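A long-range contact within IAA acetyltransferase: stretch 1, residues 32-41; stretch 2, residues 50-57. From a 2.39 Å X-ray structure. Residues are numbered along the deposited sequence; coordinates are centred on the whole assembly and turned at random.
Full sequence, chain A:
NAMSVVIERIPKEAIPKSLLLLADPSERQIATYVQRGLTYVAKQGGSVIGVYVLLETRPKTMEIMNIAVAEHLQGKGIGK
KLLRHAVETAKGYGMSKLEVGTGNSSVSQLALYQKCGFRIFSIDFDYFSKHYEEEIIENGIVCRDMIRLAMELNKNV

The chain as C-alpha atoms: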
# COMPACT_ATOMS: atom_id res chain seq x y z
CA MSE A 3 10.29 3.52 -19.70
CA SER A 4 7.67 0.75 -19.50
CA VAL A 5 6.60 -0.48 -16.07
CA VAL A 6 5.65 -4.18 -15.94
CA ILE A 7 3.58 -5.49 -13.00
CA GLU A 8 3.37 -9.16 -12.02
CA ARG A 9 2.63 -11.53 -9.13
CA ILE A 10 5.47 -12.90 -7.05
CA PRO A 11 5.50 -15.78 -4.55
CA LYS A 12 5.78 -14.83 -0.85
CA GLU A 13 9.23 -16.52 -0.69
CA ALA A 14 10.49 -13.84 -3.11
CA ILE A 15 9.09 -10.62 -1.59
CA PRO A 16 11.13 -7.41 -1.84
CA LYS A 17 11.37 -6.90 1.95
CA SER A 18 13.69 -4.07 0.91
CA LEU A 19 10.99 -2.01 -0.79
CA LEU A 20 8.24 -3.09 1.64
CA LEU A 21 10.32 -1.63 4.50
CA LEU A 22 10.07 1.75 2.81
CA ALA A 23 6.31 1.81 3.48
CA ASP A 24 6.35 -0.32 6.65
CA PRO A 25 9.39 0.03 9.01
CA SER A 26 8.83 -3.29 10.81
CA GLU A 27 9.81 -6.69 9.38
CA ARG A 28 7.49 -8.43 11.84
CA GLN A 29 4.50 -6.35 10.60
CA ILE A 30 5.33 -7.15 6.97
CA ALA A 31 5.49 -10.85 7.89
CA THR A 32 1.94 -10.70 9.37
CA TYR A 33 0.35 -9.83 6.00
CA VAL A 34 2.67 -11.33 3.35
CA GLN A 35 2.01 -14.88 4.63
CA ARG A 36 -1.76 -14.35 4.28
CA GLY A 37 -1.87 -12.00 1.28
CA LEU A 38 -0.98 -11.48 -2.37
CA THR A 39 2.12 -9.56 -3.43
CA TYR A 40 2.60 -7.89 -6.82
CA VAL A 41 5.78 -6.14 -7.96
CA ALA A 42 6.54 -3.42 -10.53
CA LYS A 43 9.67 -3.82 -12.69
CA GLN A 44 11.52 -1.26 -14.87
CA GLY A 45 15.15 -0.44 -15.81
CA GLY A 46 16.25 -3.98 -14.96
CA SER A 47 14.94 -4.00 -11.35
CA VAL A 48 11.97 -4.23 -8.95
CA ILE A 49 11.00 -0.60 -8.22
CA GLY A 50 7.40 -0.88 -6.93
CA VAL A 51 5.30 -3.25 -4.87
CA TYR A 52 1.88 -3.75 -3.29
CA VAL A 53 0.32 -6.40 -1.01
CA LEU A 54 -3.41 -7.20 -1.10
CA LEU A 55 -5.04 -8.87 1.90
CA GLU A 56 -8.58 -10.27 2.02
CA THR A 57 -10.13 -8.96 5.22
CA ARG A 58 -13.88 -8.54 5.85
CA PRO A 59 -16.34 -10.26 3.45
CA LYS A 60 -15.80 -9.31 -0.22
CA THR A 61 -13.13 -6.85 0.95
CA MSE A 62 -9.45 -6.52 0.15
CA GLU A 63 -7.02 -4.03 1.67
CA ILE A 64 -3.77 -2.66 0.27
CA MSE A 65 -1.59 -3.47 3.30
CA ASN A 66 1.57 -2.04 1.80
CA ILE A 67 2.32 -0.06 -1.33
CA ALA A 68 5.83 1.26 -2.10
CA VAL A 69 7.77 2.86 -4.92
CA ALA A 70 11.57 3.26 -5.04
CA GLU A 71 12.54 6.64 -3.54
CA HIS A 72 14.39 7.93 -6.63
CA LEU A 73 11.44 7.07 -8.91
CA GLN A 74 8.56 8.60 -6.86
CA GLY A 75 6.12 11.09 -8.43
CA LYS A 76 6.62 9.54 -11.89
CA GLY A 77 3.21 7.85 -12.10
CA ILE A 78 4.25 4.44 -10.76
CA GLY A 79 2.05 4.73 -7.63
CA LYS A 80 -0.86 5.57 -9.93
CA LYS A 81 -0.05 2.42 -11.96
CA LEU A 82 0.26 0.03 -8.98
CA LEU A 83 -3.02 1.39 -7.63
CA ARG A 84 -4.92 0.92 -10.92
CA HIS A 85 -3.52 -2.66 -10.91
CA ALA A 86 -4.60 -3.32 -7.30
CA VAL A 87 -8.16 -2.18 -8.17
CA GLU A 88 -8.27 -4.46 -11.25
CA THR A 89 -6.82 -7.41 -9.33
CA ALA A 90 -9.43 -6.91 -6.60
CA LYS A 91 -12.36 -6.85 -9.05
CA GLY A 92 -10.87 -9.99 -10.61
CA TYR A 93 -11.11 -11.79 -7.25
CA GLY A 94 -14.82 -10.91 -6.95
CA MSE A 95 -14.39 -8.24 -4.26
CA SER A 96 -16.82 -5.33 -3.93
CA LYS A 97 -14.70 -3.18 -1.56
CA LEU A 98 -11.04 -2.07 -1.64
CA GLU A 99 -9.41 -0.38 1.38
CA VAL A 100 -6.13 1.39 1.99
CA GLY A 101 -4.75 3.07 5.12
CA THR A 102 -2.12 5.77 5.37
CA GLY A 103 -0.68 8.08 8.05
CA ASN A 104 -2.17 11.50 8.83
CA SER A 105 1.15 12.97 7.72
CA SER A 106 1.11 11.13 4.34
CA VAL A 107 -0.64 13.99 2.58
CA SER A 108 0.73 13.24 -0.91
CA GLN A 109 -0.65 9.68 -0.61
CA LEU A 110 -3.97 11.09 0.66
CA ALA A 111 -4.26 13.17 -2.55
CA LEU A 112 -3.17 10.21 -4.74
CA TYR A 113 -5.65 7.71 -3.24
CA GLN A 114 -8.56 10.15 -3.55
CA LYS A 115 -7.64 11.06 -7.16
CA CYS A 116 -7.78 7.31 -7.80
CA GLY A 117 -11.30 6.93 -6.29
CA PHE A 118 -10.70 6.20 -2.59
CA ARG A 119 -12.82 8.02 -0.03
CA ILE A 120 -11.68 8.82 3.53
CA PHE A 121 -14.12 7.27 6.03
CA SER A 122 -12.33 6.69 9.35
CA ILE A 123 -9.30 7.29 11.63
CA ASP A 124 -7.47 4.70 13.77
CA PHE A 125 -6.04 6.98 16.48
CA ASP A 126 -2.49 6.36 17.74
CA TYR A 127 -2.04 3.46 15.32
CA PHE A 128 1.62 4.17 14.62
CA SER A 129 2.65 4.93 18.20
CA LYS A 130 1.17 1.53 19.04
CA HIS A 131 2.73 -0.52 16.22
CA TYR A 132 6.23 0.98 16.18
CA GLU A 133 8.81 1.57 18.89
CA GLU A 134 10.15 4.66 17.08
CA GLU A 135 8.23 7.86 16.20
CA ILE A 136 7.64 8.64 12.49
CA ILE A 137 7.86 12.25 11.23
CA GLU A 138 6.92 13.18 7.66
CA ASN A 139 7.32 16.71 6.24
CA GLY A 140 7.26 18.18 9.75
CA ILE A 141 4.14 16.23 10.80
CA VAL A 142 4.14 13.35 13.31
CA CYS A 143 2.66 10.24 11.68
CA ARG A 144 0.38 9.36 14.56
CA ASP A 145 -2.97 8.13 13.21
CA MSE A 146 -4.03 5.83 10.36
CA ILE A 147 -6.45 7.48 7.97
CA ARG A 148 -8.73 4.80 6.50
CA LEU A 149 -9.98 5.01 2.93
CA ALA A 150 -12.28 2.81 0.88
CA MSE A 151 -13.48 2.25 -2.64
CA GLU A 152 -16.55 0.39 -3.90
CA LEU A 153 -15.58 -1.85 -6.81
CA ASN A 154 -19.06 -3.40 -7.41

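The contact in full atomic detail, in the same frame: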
# COMPACT_ATOMS: atom_id res chain seq x y z
N THR A 32 3.36 -10.46 9.04
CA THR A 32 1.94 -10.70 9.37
C THR A 32 1.04 -10.76 8.12
O THR A 32 0.22 -11.69 8.00
CB THR A 32 1.37 -9.74 10.50
OG1 THR A 32 1.29 -8.36 10.06
CG2 THR A 32 2.22 -9.82 11.77
N TYR A 33 1.22 -9.84 7.18
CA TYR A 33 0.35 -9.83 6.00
C TYR A 33 0.86 -10.50 4.70
O TYR A 33 0.05 -10.83 3.83
CB TYR A 33 -0.18 -8.43 5.70
CG TYR A 33 0.84 -7.32 5.61
CD1 TYR A 33 1.53 -7.06 4.42
CD2 TYR A 33 1.06 -6.47 6.70
CE1 TYR A 33 2.43 -6.01 4.32
CE2 TYR A 33 1.96 -5.41 6.61
CZ TYR A 33 2.64 -5.18 5.42
OH TYR A 33 3.53 -4.15 5.34
N VAL A 34 2.17 -10.69 4.57
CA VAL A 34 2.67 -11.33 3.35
C VAL A 34 2.32 -12.82 3.32
O VAL A 34 1.96 -13.34 2.27
CB VAL A 34 4.20 -11.07 3.08
CG1 VAL A 34 4.47 -9.58 2.89
CG2 VAL A 34 5.07 -11.65 4.18
N GLN A 35 2.39 -13.47 4.48
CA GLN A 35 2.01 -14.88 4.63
C GLN A 35 0.57 -15.12 4.16
O GLN A 35 0.29 -16.10 3.46
CB GLN A 35 2.15 -15.32 6.10
CG GLN A 35 2.34 -16.84 6.32
CD GLN A 35 1.08 -17.70 6.09
OE1 GLN A 35 1.16 -18.81 5.53
NE2 GLN A 35 -0.09 -17.20 6.52
N ARG A 36 -0.32 -14.20 4.53
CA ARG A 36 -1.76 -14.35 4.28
C ARG A 36 -2.23 -13.72 2.97
O ARG A 36 -3.30 -14.05 2.48
CB ARG A 36 -2.57 -13.80 5.46
CG ARG A 36 -2.57 -14.66 6.72
CD ARG A 36 -3.45 -14.03 7.81
NE ARG A 36 -4.78 -13.69 7.30
CZ ARG A 36 -5.50 -12.62 7.65
NH1 ARG A 36 -5.04 -11.75 8.55
NH2 ARG A 36 -6.69 -12.44 7.09
N GLY A 37 -1.43 -12.82 2.41
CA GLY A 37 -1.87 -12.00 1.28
C GLY A 37 -1.18 -12.23 -0.05
O GLY A 37 -0.42 -13.20 -0.22
N LEU A 38 -1.45 -11.34 -1.00
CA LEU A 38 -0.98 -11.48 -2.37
C LEU A 38 -0.10 -10.30 -2.73
O LEU A 38 -0.54 -9.15 -2.65
CB LEU A 38 -2.17 -11.57 -3.35
CG LEU A 38 -3.34 -12.50 -3.06
CD1 LEU A 38 -4.59 -12.10 -3.86
CD2 LEU A 38 -2.98 -13.95 -3.33
N THR A 39 1.13 -10.59 -3.14
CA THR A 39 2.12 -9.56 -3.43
C THR A 39 2.38 -9.43 -4.93
O THR A 39 2.65 -10.41 -5.61
CB THR A 39 3.45 -9.85 -2.71
OG1 THR A 39 3.19 -10.14 -1.33
CG2 THR A 39 4.39 -8.66 -2.81
N TYR A 40 2.29 -8.19 -5.43
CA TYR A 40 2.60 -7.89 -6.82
C TYR A 40 3.75 -6.89 -6.88
O TYR A 40 3.81 -5.97 -6.07
CB TYR A 40 1.35 -7.35 -7.54
CG TYR A 40 0.18 -8.30 -7.50
CD1 TYR A 40 -0.52 -8.53 -6.30
CD2 TYR A 40 -0.25 -8.97 -8.65
CE1 TYR A 40 -1.59 -9.40 -6.24
CE2 TYR A 40 -1.33 -9.85 -8.60
CZ TYR A 40 -1.99 -10.06 -7.38
OH TYR A 40 -3.06 -10.94 -7.30
N VAL A 41 4.67 -7.08 -7.82
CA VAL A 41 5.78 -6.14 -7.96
C VAL A 41 5.77 -5.40 -9.30
O VAL A 41 5.25 -5.91 -10.29
CB VAL A 41 7.18 -6.79 -7.70
CG1 VAL A 41 7.25 -7.35 -6.29
CG2 VAL A 41 7.51 -7.87 -8.75
N GLY A 50 8.71 -1.10 -7.53
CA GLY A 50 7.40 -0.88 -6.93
C GLY A 50 6.84 -2.19 -6.40
O GLY A 50 7.25 -3.28 -6.82
N VAL A 51 5.92 -2.08 -5.45
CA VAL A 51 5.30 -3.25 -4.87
C VAL A 51 3.96 -2.86 -4.27
O VAL A 51 3.73 -1.68 -3.97
CB VAL A 51 6.22 -3.92 -3.80
CG1 VAL A 51 6.53 -2.97 -2.63
CG2 VAL A 51 5.65 -5.26 -3.33
N TYR A 52 3.06 -3.84 -4.15
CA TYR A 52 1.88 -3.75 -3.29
C TYR A 52 1.46 -5.14 -2.78
O TYR A 52 1.74 -6.15 -3.43
CB TYR A 52 0.72 -3.00 -3.97
CG TYR A 52 -0.04 -3.76 -5.05
CD1 TYR A 52 -1.02 -4.70 -4.71
CD2 TYR A 52 0.20 -3.51 -6.41
CE1 TYR A 52 -1.73 -5.39 -5.70
CE2 TYR A 52 -0.51 -4.19 -7.40
CZ TYR A 52 -1.47 -5.12 -7.04
OH TYR A 52 -2.17 -5.80 -8.00
N VAL A 53 0.83 -5.17 -1.61
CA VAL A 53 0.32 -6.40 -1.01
C VAL A 53 -1.17 -6.20 -0.78
O VAL A 53 -1.59 -5.22 -0.14
CB VAL A 53 1.05 -6.73 0.34
CG1 VAL A 53 0.52 -8.03 0.96
CG2 VAL A 53 2.54 -6.83 0.14
N LEU A 54 -1.96 -7.12 -1.32
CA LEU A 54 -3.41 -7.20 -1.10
C LEU A 54 -3.71 -8.25 -0.04
O LEU A 54 -3.14 -9.33 -0.08
CB LEU A 54 -4.13 -7.56 -2.39
CG LEU A 54 -4.30 -6.41 -3.38
CD1 LEU A 54 -4.99 -6.90 -4.64
CD2 LEU A 54 -5.08 -5.27 -2.75
N LEU A 55 -4.57 -7.91 0.91
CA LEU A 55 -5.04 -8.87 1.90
C LEU A 55 -6.56 -8.90 1.91
O LEU A 55 -7.20 -7.85 1.89
CB LEU A 55 -4.50 -8.53 3.28
CG LEU A 55 -4.79 -9.47 4.46
CD1 LEU A 55 -4.08 -10.80 4.28
CD2 LEU A 55 -4.41 -8.82 5.79
N GLU A 56 -7.13 -10.10 1.91
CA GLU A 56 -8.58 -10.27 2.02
C GLU A 56 -8.98 -10.23 3.49
O GLU A 56 -8.50 -11.03 4.31
CB GLU A 56 -9.05 -11.57 1.36
CG GLU A 56 -10.53 -11.57 1.01
CD GLU A 56 -11.02 -12.88 0.41
OE1 GLU A 56 -10.20 -13.76 0.10
OE2 GLU A 56 -12.24 -13.01 0.25
N THR A 57 -9.87 -9.30 3.83
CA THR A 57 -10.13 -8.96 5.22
C THR A 57 -11.56 -9.32 5.65
O THR A 57 -11.83 -10.48 6.01
CB THR A 57 -9.80 -7.47 5.49
OG1 THR A 57 -10.57 -6.64 4.61
CG2 THR A 57 -8.31 -7.19 5.25
O HOH W 1 -7.14 -13.41 4.50
O HOH W 2 -5.29 -12.41 0.73

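Stretch 1 begins in a helix, passes through G37 and enters a strand at L38. Stretch 2 is a strand from G50 to E56. The two strands run antiparallel, with their N-to-C directions 160° apart. The helix crosses strand 50-56 at 72°, and the two axes approach to 8.1 Å.

Four backbone hydrogen bonds join the strands. L38 N donates to L54 O at 2.8 Å, and L54 N donates to L38 O at 2.8 Å. Y40 N donates to Y52 O at 2.9 Å, and Y52 N donates to Y40 O at 3.0 Å. All four are close to linear. T39 faces V53 and V41 faces V51 as non-hydrogen-bonded pairs. Here CA-H groups approach carbonyls instead: V53 CA lies 3.3 Å from L38 O, and T39 CA lies 3.4 Å from Y52 O.

G37 comes just before the strand. G37 CA is 3.3 Å from L54 O. An ideal CB on G37 would be 2.6 Å from L54 O, a clash, so the absence of a side chain allows this close approach.

Side chains alternate between the two faces of the sheet. T39, V41, V51 and V53 share one face. T39 CG2 is 3.7 Å from V51 CG2, and V41 CG1 is 4.0 Å from V51 CG2. Beta-branched residues suit extended strands, and their methyl groups pack well here. The helix covers part of this face. Y33 CD1 meets V53 CG1 at 3.7 Å, with the methyl at the ring edge. V34 CG1 reaches V53 CG2 at 4.3 Å. T39 OG1 is 3.7 Å from V53 CG2. V53 is contacted from both the helix and the strand of stretch 1.

L38, Y40, Y52 and L54 lie on the other face. The rings of Y40 and Y52 are nearly parallel, at 14°, but slid apart so that they barely overlap, with centroids 4.9 Å from each other. Y40 CB lies over the face of the Y52 ring, 3.9 Å from its centroid, in a CH-pi contact. Y40 CD1 and Y52 CE1 are 3.4 Å apart.

Near the end of stretch 2, L55 CD2 is 4.2 Å from Y33 CB, and L55 CD1 is 3.6 Å from R36 CB. L55 CD2 also lies over one face of the R36 guanidinium. V53 and L55 each have 84 Å² covered by stretch 1; both are buried and apolar, as suits such positions. R36 and E56 are exposed, and two waters link them. One accepts from R36 NH2 and donates to E56 O; the other donates to R36 O and accepts from E56 N. Together the stretches bury 676 Å², both sides summed.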